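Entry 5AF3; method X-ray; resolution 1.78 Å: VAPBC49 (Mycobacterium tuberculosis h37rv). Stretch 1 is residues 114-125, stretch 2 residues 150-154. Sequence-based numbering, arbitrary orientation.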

ATOM      1  N   ASP A 114     -27.905  -2.881   1.669  1.00 22.07           N
ATOM      2  CA  ASP A 114     -28.748  -1.676   1.693  1.00 18.67           C
ATOM      3  C   ASP A 114     -27.996  -0.451   2.210  1.00 21.39           C
ATOM      4  O   ASP A 114     -28.496   0.679   2.140  1.00 24.20           O
ATOM      5  CB  ASP A 114     -29.981  -1.914   2.579  1.00 22.34           C
ATOM      6  CG  ASP A 114     -30.989  -2.869   1.941  1.00 26.77           C
ATOM      7  OD1 ASP A 114     -30.964  -3.016   0.701  1.00 23.82           O
ATOM      8  OD2 ASP A 114     -31.796  -3.459   2.702  1.00 29.11           O
ATOM      9  N   LEU A 115     -26.793  -0.664   2.731  1.00 22.95           N
ATOM     10  CA  LEU A 115     -26.047   0.456   3.321  1.00 19.34           C
ATOM     11  C   LEU A 115     -25.815   1.525   2.268  1.00 20.76           C
ATOM     12  O   LEU A 115     -26.110   2.688   2.482  1.00 21.11           O
ATOM     13  CB  LEU A 115     -24.700   0.005   3.898  1.00 19.02           C
ATOM     14  CG  LEU A 115     -23.845   1.169   4.416  1.00 17.67           C
ATOM     15  CD1 LEU A 115     -24.456   1.781   5.701  1.00 19.54           C
ATOM     16  CD2 LEU A 115     -22.390   0.718   4.701  1.00 19.21           C
ATOM     17  N   CYS A 116     -25.260   1.141   1.129  1.00 20.32           N
ATOM     18  CA  CYS A 116     -24.844   2.154   0.174  1.00 25.08           C
ATOM     19  C   CYS A 116     -26.038   2.949  -0.384  1.00 28.28           C
ATOM     20  O   CYS A 116     -25.939   4.184  -0.547  1.00 24.48           O
ATOM     21  CB  CYS A 116     -23.972   1.567  -0.916  1.00 28.17           C
ATOM     22  SG  CYS A 116     -23.255   2.845  -1.863  1.00 31.81           S
ATOM     23  N   THR A 117     -27.176   2.266  -0.599  1.00 23.08           N
ATOM     24  CA  THR A 117     -28.346   2.925  -1.182  1.00 28.98           C
ATOM     25  C   THR A 117     -29.227   3.677  -0.144  1.00 26.90           C
ATOM     26  O   THR A 117     -29.835   4.699  -0.481  1.00 27.96           O
ATOM     27  CB  THR A 117     -29.244   1.915  -1.950  1.00 29.66           C
ATOM     28  OG1 THR A 117     -29.563   0.823  -1.075  1.00 31.64           O
ATOM     29  CG2 THR A 117     -28.526   1.401  -3.197  1.00 29.05           C
ATOM     30  N   ASP A 118     -29.304   3.167   1.083  1.00 25.11           N
ATOM     31  CA  ASP A 118     -30.215   3.719   2.108  1.00 26.15           C
ATOM     32  C   ASP A 118     -29.569   4.454   3.261  1.00 26.23           C
ATOM     33  O   ASP A 118     -30.274   5.166   4.005  1.00 21.00           O
ATOM     34  CB  ASP A 118     -31.086   2.619   2.726  1.00 27.27           C
ATOM     35  CG  ASP A 118     -31.862   1.821   1.692  1.00 27.00           C
ATOM     36  OD1 ASP A 118     -31.957   2.245   0.529  1.00 25.19           O
ATOM     37  OD2 ASP A 118     -32.358   0.745   2.077  1.00 28.39           O
ATOM     38  N   GLY A 119     -28.262   4.218   3.460  1.00 20.94           N
ATOM     39  CA  GLY A 119     -27.575   4.683   4.652  1.00 20.84           C
ATOM     40  C   GLY A 119     -27.491   6.204   4.820  1.00 17.43           C
ATOM     41  O   GLY A 119     -27.614   6.687   5.939  1.00 18.38           O
ATOM     42  N   ALA A 120     -27.283   6.942   3.737  1.00 17.11           N
ATOM     43  CA  ALA A 120     -27.033   8.401   3.846  1.00 16.03           C
ATOM     44  C   ALA A 120     -28.286   9.057   4.433  1.00 16.31           C
ATOM     45  O   ALA A 120     -28.187   9.837   5.372  1.00 17.19           O
ATOM     46  CB  ALA A 120     -26.736   9.008   2.499  1.00 19.33           C
ATOM     47  N   GLU A 121     -29.450   8.704   3.871  1.00 19.14           N
ATOM     48  CA  GLU A 121     -30.738   9.257   4.333  1.00 21.27           C
ATOM     49  C   GLU A 121     -31.021   8.866   5.772  1.00 19.79           C
ATOM     50  O   GLU A 121     -31.406   9.724   6.573  1.00 19.67           O
ATOM     51  CB  GLU A 121     -31.877   8.870   3.384  1.00 22.70           C
ATOM     52  CG  GLU A 121     -33.228   9.444   3.766  1.00 30.74           C
ATOM     53  CD  GLU A 121     -34.366   8.924   2.884  1.00 36.46           C
ATOM     54  OE1 GLU A 121     -34.090   8.322   1.810  1.00 40.11           O
ATOM     55  OE2 GLU A 121     -35.546   9.108   3.280  1.00 39.10           O
ATOM     56  N   VAL A 122     -30.780   7.595   6.136  1.00 15.97           N
ATOM     57  CA  VAL A 122     -30.931   7.162   7.531  1.00 16.56           C
ATOM     58  C   VAL A 122     -30.029   7.984   8.488  1.00 20.81           C
ATOM     59  O   VAL A 122     -30.452   8.467   9.558  1.00 19.40           O
ATOM     60  CB  VAL A 122     -30.658   5.595   7.671  1.00 19.38           C
ATOM     61  CG1 VAL A 122     -30.559   5.187   9.096  1.00 15.66           C
ATOM     62  CG2 VAL A 122     -31.756   4.764   6.910  1.00 22.98           C
ATOM     63  N   LEU A 123     -28.769   8.161   8.102  1.00 18.13           N
ATOM     64  CA  LEU A 123     -27.854   8.892   8.967  1.00 17.83           C
ATOM     65  C   LEU A 123     -28.206  10.365   9.099  1.00 15.52           C
ATOM     66  O   LEU A 123     -28.059  10.958  10.150  1.00 17.71           O
ATOM     67  CB  LEU A 123     -26.432   8.750   8.425  1.00 20.39           C
ATOM     68  CG  LEU A 123     -25.870   7.348   8.705  1.00 17.87           C
ATOM     69  CD1 LEU A 123     -24.646   7.197   7.756  1.00 22.80           C
ATOM     70  CD2 LEU A 123     -25.517   7.098  10.155  1.00 22.03           C
ATOM     71  N   TRP A 124     -28.613  10.953   7.994  1.00 18.47           N
ATOM     72  CA  TRP A 124     -29.062  12.340   8.010  1.00 23.73           C
ATOM     73  C   TRP A 124     -30.137  12.566   9.109  1.00 20.70           C
ATOM     74  O   TRP A 124     -29.991  13.462   9.956  1.00 22.79           O
ATOM     75  CB  TRP A 124     -29.552  12.730   6.625  1.00 30.38           C
ATOM     76  CG  TRP A 124     -30.229  14.017   6.626  1.00 35.66           C
ATOM     77  CD1 TRP A 124     -29.694  15.222   6.971  1.00 38.53           C
ATOM     78  CD2 TRP A 124     -31.600  14.259   6.292  1.00 37.66           C
ATOM     79  NE1 TRP A 124     -30.646  16.210   6.859  1.00 38.53           N
ATOM     80  CE2 TRP A 124     -31.827  15.644   6.451  1.00 38.23           C
ATOM     81  CE3 TRP A 124     -32.663  13.434   5.877  1.00 39.00           C
ATOM     82  CZ2 TRP A 124     -33.068  16.233   6.191  1.00 35.56           C
ATOM     83  CZ3 TRP A 124     -33.896  14.018   5.623  1.00 38.12           C
ATOM     84  CH2 TRP A 124     -34.084  15.410   5.781  1.00 37.69           C
ATOM     85  N   ARG A 125     -31.168  11.723   9.087  1.00 26.13           N
ATOM     86  CA  ARG A 125     -32.270  11.732  10.066  1.00 29.63           C
ATOM     87  C   ARG A 125     -31.769  11.695  11.516  1.00 28.34           C
ATOM     88  O   ARG A 125     -32.287  12.417  12.384  1.00 25.88           O
ATOM     89  CB  ARG A 125     -33.210  10.542   9.821  1.00 33.29           C
ATOM     90  CG  ARG A 125     -34.009  10.618   8.541  1.00 36.24           C
ATOM     91  CD  ARG A 125     -35.181   9.601   8.521  1.00 42.47           C
ATOM     92  NE  ARG A 125     -35.010   8.509   7.536  1.00 42.74           N
ATOM     93  CZ  ARG A 125     -34.895   7.211   7.832  1.00 47.05           C
ATOM     94  NH1 ARG A 125     -34.905   6.781   9.106  1.00 42.90           N
ATOM     95  NH2 ARG A 125     -34.759   6.332   6.836  1.00 49.01           N
ATOM     96  N   GLN A 150     -30.622  16.411  -2.201  1.00 47.00           N
ATOM     97  CA  GLN A 150     -30.722  15.358  -1.180  1.00 44.00           C
ATOM     98  C   GLN A 150     -29.337  14.971  -0.660  1.00 38.65           C
ATOM     99  O   GLN A 150     -28.331  15.215  -1.330  1.00 36.82           O
ATOM    100  CB  GLN A 150     -31.436  14.124  -1.731  1.00 44.87           C
ATOM    101  CG  GLN A 150     -30.680  13.414  -2.843  1.00 51.21           C
ATOM    102  CD  GLN A 150     -31.239  12.039  -3.162  1.00 54.38           C
ATOM    103  OE1 GLN A 150     -32.289  11.653  -2.655  1.00 57.86           O
ATOM    104  NE2 GLN A 150     -30.530  11.287  -4.004  1.00 54.21           N
ATOM    105  N   TYR A 151     -29.293  14.365   0.522  1.00 35.77           N
ATOM    106  CA  TYR A 151     -28.017  13.921   1.096  1.00 32.35           C
ATOM    107  C   TYR A 151     -27.639  12.549   0.578  1.00 30.26           C
ATOM    108  O   TYR A 151     -28.476  11.667   0.484  1.00 27.51           O
ATOM    109  CB  TYR A 151     -28.056  13.922   2.624  1.00 34.99           C
ATOM    110  CG  TYR A 151     -28.140  15.320   3.177  1.00 37.63           C
ATOM    111  CD1 TYR A 151     -27.015  16.141   3.245  1.00 33.71           C
ATOM    112  CD2 TYR A 151     -29.366  15.841   3.573  1.00 39.61           C
ATOM    113  CE1 TYR A 151     -27.105  17.428   3.742  1.00 40.03           C
ATOM    114  CE2 TYR A 151     -29.468  17.112   4.068  1.00 41.23           C
ATOM    115  CZ  TYR A 151     -28.347  17.914   4.149  1.00 40.29           C
ATOM    116  OH  TYR A 151     -28.499  19.205   4.656  1.00 43.17           O
ATOM    117  N   VAL A 152     -26.364  12.378   0.251  1.00 25.32           N
ATOM    118  CA  VAL A 152     -25.843  11.117  -0.266  1.00 23.79           C
ATOM    119  C   VAL A 152     -24.465  10.879   0.376  1.00 21.46           C
ATOM    120  O   VAL A 152     -23.840  11.824   0.864  1.00 18.00           O
ATOM    121  CB  VAL A 152     -25.652  11.149  -1.817  1.00 27.78           C
ATOM    122  CG1 VAL A 152     -26.973  11.386  -2.550  1.00 30.90           C
ATOM    123  CG2 VAL A 152     -24.596  12.207  -2.222  1.00 25.86           C
ATOM    124  N   PHE A 153     -23.967   9.654   0.316  1.00 16.33           N
ATOM    125  CA  PHE A 153     -22.592   9.419   0.771  1.00 16.96           C
ATOM    126  C   PHE A 153     -21.590  10.133  -0.137  1.00 16.40           C
ATOM    127  O   PHE A 153     -21.772  10.184  -1.347  1.00 17.57           O
ATOM    128  CB  PHE A 153     -22.248   7.936   0.754  1.00 19.83           C
ATOM    129  CG  PHE A 153     -22.758   7.177   1.936  1.00 16.85           C
ATOM    130  CD1 PHE A 153     -22.307   7.454   3.229  1.00 13.30           C
ATOM    131  CD2 PHE A 153     -23.679   6.121   1.738  1.00 19.06           C
ATOM    132  CE1 PHE A 153     -22.769   6.716   4.336  1.00 20.70           C
ATOM    133  CE2 PHE A 153     -24.132   5.358   2.830  1.00 13.71           C
ATOM    134  CZ  PHE A 153     -23.705   5.643   4.123  1.00 19.30           C
ATOM    135  N   LYS A 154     -20.554  10.733   0.469  1.00 14.04           N
ATOM    136  CA  LYS A 154     -19.422  11.243  -0.301  1.00 15.13           C
ATOM    137  C   LYS A 154     -18.861  10.113  -1.169  1.00 14.23           C
ATOM    138  O   LYS A 154     -18.815   8.949  -0.740  1.00 15.24           O
ATOM    139  CB  LYS A 154     -18.326  11.688   0.668  1.00 12.88           C
ATOM    140  CG  LYS A 154     -18.706  12.889   1.534  1.00 13.83           C
ATOM    141  CD  LYS A 154     -17.571  13.227   2.477  1.00 14.69           C
ATOM    142  CE  LYS A 154     -17.968  14.407   3.350  1.00 17.35           C
ATOM    143  NZ  LYS A 154     -16.942  14.626   4.415  1.00 17.46           N
TER

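Stretch 1 is largely helical, and its helix continues later in the chain; residues 150-153 form a strand that crosses it obliquely. Their axes approach to 6.7 Å, with an angle of 125° between the N-to-C directions, so the two segments run closer to antiparallel than to parallel without being aligned. The backbones come nearest at Ala 120 and Val 152, whose CA atoms are 5.1 Å apart. The helix is kinked at this level: the N atoms of Ala 120 and Glu 121 lack bonds to the preceding turn. Gly 119 N bonds to Leu 115 O (2.8 Å) before the gap, and bonds resume after it with Val 122 N to Asp 118 O (3.3 Å). No hydrogen bond links the two stretches, and the contact, which buries 376 Å², consists of packing.

The close approach occurs at Ala 120, whose CA-to-CB bond points toward the strand. Its CB lies 3.6 Å from both Val 152 CA and Phe 153 N, resting directly on the strand backbone. The CA-to-CB bond of Val 152 points away from the helix, leaving its main chain to meet Ala 120.

Phe 153 contributes the largest buried area. Its CA-to-CB bond points sideways, but the ring reaches back to the helix, where Ala 120 CB sits over one face, 4.3 Å from Phe 153 CD2. Two carbonyl oxygens lie at the ring edge, near its plane: Leu 115 O is 3.3 Å from Phe 153 CE2, and Cys 116 O is 3.8 Å from Phe 153 CD2. This places the weakly positive rim of the ring next to electron-rich oxygens. Apolar contacts extend the packing, with Leu 123 CD1 3.9 Å from Phe 153 CE1 and Leu 115 CD1 4.2 Å from Phe 153 CZ. The ring also passes close to Gly 119, where Phe 153 CZ is 3.9 Å from Gly 119 C; an ideal CB on Gly 119 would fall 2.9 Å from Phe 153 CZ and 2.6 Å from Leu 115 O, clashing with both the ring and its own helix.

At the other end of the contact, Trp 124 and Tyr 151 both point their CA-to-CB bonds toward the opposing stretch and form an offset stack. The five-membered ring of Trp 124 and the Tyr 151 ring have centroids 4.2 Å apart and planes inclined at 27°. Tyr 151 CE2 lies over one face of the indole, 3.2 Å from Trp 124 NE1, while Trp 124 CD1 and Tyr 151 CD2 are 3.5 Å apart.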